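Local coordinates for protein ESXA (Geobacillus thermodenitrificans, PDB 3ZBH) that is of unknown function but belongs to the WXG100 (ESAT-6) family and is probably a substrate of a type VII secretion system, at residues E13-A18 against I85-D90. Numbering follows the deposited sequence.
Sequences ELRGVA and ILEDTD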
ATOM      1  N   GLU B  13      19.773 -14.992  -3.018  1.00 22.16           N
ATOM      2  CA  GLU B  13      19.173 -14.198  -1.947  1.00 22.60           C
ATOM      3  C   GLU B  13      18.813 -12.813  -2.440  1.00 20.76           C
ATOM      4  O   GLU B  13      17.723 -12.325  -2.184  1.00 20.75           O
ATOM      5  CB  GLU B  13      20.111 -14.084  -0.738  1.00 23.27           C
ATOM      6  CG  GLU B  13      20.167 -15.363   0.079  1.00 26.84           C
ATOM      7  CD  GLU B  13      21.422 -15.505   0.941  1.00 28.96           C
ATOM      8  OE1 GLU B  13      22.246 -14.578   0.996  1.00 26.15           O
ATOM      9  OE2 GLU B  13      21.577 -16.572   1.559  1.00 27.07           O
ATOM     10  N   LEU B  14      19.758 -12.162  -3.118  1.00 21.27           N
ATOM     11  CA  LEU B  14      19.533 -10.811  -3.637  1.00 22.08           C
ATOM     12  C   LEU B  14      18.414 -10.750  -4.673  1.00 21.90           C
ATOM     13  O   LEU B  14      17.619  -9.813  -4.669  1.00 21.88           O
ATOM     14  CB  LEU B  14      20.822 -10.252  -4.245  1.00 19.97           C
ATOM     15  CG  LEU B  14      21.698  -9.471  -3.231  1.00 21.20           C
ATOM     16  CD1 LEU B  14      22.107 -10.320  -2.053  1.00 21.34           C
ATOM     17  CD2 LEU B  14      22.957  -8.930  -3.905  1.00 20.96           C
ATOM     18  N   ARG B  15      18.388 -11.720  -5.584  1.00 23.10           N
ATOM     19  CA  ARG B  15      17.310 -11.771  -6.584  1.00 22.51           C
ATOM     20  C   ARG B  15      15.952 -12.010  -5.946  1.00 21.75           C
ATOM     21  O   ARG B  15      14.945 -11.461  -6.394  1.00 21.30           O
ATOM     22  CB  ARG B  15      17.587 -12.841  -7.627  1.00 23.93           C
ATOM     23  CG  ARG B  15      18.756 -12.464  -8.501  1.00 26.29           C
ATOM     24  CD  ARG B  15      19.206 -13.576  -9.427  1.00 26.29           C
ATOM     25  NE  ARG B  15      20.264 -13.020 -10.276  1.00 29.43           N
ATOM     26  CZ  ARG B  15      21.394 -13.648 -10.580  1.00 27.64           C
ATOM     27  NH1 ARG B  15      21.622 -14.871 -10.111  1.00 28.22           N
ATOM     28  NH2 ARG B  15      22.276 -13.044 -11.355  1.00 29.06           N
ATOM     29  N   GLY B  16      15.924 -12.888  -4.952  1.00 22.56           N
ATOM     30  CA  GLY B  16      14.716 -13.094  -4.130  1.00 22.41           C
ATOM     31  C   GLY B  16      14.162 -11.794  -3.555  1.00 23.06           C
ATOM     32  O   GLY B  16      12.950 -11.524  -3.609  1.00 21.07           O
ATOM     33  N   VAL B  17      15.042 -11.000  -2.965  1.00 21.52           N
ATOM     34  CA  VAL B  17      14.637  -9.734  -2.390  1.00 21.51           C
ATOM     35  C   VAL B  17      14.276  -8.717  -3.488  1.00 20.19           C
ATOM     36  O   VAL B  17      13.324  -7.956  -3.326  1.00 19.30           O
ATOM     37  CB  VAL B  17      15.701  -9.172  -1.419  1.00 21.73           C
ATOM     38  CG1 VAL B  17      15.208  -7.849  -0.866  1.00 20.30           C
ATOM     39  CG2 VAL B  17      15.908 -10.172  -0.260  1.00 21.99           C
ATOM     40  N   ALA B  18      15.003  -8.745  -4.601  1.00 18.88           N
ATOM     41  CA  ALA B  18      14.658  -7.873  -5.737  1.00 20.35           C
ATOM     42  C   ALA B  18      13.224  -8.158  -6.206  1.00 21.09           C
ATOM     43  O   ALA B  18      12.457  -7.243  -6.474  1.00 20.13           O
ATOM     44  CB  ALA B  18      15.615  -8.100  -6.880  1.00 18.95           C
ATOM     45  N   ILE B  85      26.465  -8.705 -10.157  1.00 21.54           N
ATOM     46  CA  ILE B  85      27.846  -8.362  -9.732  1.00 21.87           C
ATOM     47  C   ILE B  85      28.384  -9.389  -8.769  1.00 22.05           C
ATOM     48  O   ILE B  85      29.535  -9.828  -8.895  1.00 22.08           O
ATOM     49  CB  ILE B  85      27.904  -6.947  -9.148  1.00 21.40           C
ATOM     50  CG1 ILE B  85      27.871  -5.948 -10.328  1.00 23.42           C
ATOM     51  CG2 ILE B  85      29.144  -6.765  -8.240  1.00 21.38           C
ATOM     52  CD1 ILE B  85      27.577  -4.494  -9.946  1.00 24.00           C
ATOM     53  N   LEU B  86      27.544  -9.792  -7.827  1.00 21.35           N
ATOM     54  CA  LEU B  86      27.948 -10.822  -6.869  1.00 21.75           C
ATOM     55  C   LEU B  86      28.218 -12.206  -7.491  1.00 23.31           C
ATOM     56  O   LEU B  86      29.216 -12.854  -7.162  1.00 20.99           O
ATOM     57  CB  LEU B  86      26.932 -10.916  -5.722  1.00 21.74           C
ATOM     58  CG  LEU B  86      27.248 -11.850  -4.539  1.00 23.06           C
ATOM     59  CD1 LEU B  86      28.550 -11.452  -3.846  1.00 24.24           C
ATOM     60  CD2 LEU B  86      26.088 -11.743  -3.555  1.00 22.73           C
ATOM     61  N   GLU B  87      27.334 -12.652  -8.375  1.00 23.52           N
ATOM     62  CA  GLU B  87      27.544 -13.909  -9.115  1.00 24.91           C
ATOM     63  C   GLU B  87      28.868 -13.900  -9.898  1.00 25.12           C
ATOM     64  O   GLU B  87      29.664 -14.879  -9.877  1.00 23.38           O
ATOM     65  CB  GLU B  87      26.327 -14.118 -10.035  1.00 28.52           C
ATOM     66  CG  GLU B  87      26.307 -15.362 -10.907  1.00 31.34           C
ATOM     67  CD  GLU B  87      24.950 -15.475 -11.572  1.00 35.03           C
ATOM     68  OE1 GLU B  87      24.614 -14.635 -12.427  1.00 38.17           O
ATOM     69  OE2 GLU B  87      24.175 -16.340 -11.166  1.00 40.10           O
ATOM     70  N   ASP B  88      29.138 -12.763 -10.536  1.00 25.09           N
ATOM     71  CA  ASP B  88      30.365 -12.584 -11.283  1.00 27.88           C
ATOM     72  C   ASP B  88      31.574 -12.633 -10.372  1.00 26.98           C
ATOM     73  O   ASP B  88      32.520 -13.381 -10.621  1.00 30.22           O
ATOM     74  CB  ASP B  88      30.319 -11.249 -12.033  1.00 30.62           C
ATOM     75  CG  ASP B  88      29.430 -11.315 -13.244  1.00 36.53           C
ATOM     76  OD1 ASP B  88      29.048 -12.442 -13.626  1.00 38.58           O
ATOM     77  OD2 ASP B  88      29.111 -10.251 -13.815  1.00 42.55           O
ATOM     78  N   THR B  89      31.514 -11.861  -9.297  1.00 25.83           N
ATOM     79  CA  THR B  89      32.574 -11.837  -8.300  1.00 25.29           C
ATOM     80  C   THR B  89      32.847 -13.252  -7.794  1.00 30.14           C
ATOM     81  O   THR B  89      33.994 -13.714  -7.793  1.00 30.78           O
ATOM     82  CB  THR B  89      32.179 -10.923  -7.133  1.00 25.46           C
ATOM     83  OG1 THR B  89      31.967  -9.574  -7.615  1.00 24.09           O
ATOM     84  CG2 THR B  89      33.273 -10.941  -6.038  1.00 24.76           C
ATOM     85  N   ASP B  90      31.792 -13.958  -7.396  1.00 30.17           N
ATOM     86  CA  ASP B  90      31.967 -15.351  -6.948  1.00 34.45           C
ATOM     87  C   ASP B  90      32.598 -16.289  -8.001  1.00 32.21           C
ATOM     88  O   ASP B  90      33.444 -17.115  -7.655  1.00 38.62           O
ATOM     89  CB  ASP B  90      30.647 -15.925  -6.406  1.00 34.12           C
ATOM     90  CG  ASP B  90      30.231 -15.312  -5.084  1.00 40.31           C
ATOM     91  OD1 ASP B  90      31.039 -14.554  -4.494  1.00 41.81           O
ATOM     92  OD2 ASP B  90      29.084 -15.601  -4.613  1.00 40.75           O
TER
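The guanidinium of Arg15 receives the carboxylate of Glu87 at its edge, with CD of Glu87 lying in the guanidinium plane. The two flat groups are nevertheless turned 50° apart, so both carboxylate oxygens are met from above their own plane. This end-on, bidentate salt bridge ties the two long helices of the WXG100 helical hairpin together near its open end, far along the chain from the turn that joins helix 11-45 to helix 48-95. NH1 of Arg15 donates to OE2 of Glu87 at 3.1 Å. NH2 of Arg15 donates to OE1 of Glu87 at 3.0 Å, and both bonds are nearly straight. Two bonds to one carboxylate hold the orientation of the guanidinium. Arg15 is extended from CG to NE and reaches across to helix 48-95; Glu87, with CG anti to the backbone N (chi1 -180°), crosses the Arg15 side chain at about a right angle. An acetate ion also lies close to the arginine side chain.

Beside this polar bridge the helices meet through leucines. Leu14 and Leu86 both direct their CB toward the facing helix, and their CD2 methyls touch at 4.2 Å; the CA atoms of this pair, the nearest across the two segments, are 9.0 Å apart. Pro11 packs against Leu86 and Glu87, while Ile45 of the second subunit packs on Leu14, so this leucine serves both the hairpin and the dimer. Within helix 48-95, OG1 of Thr89 donates to O of Ile85 at 2.8 Å, from the carbonyl face opposite Thr89 N.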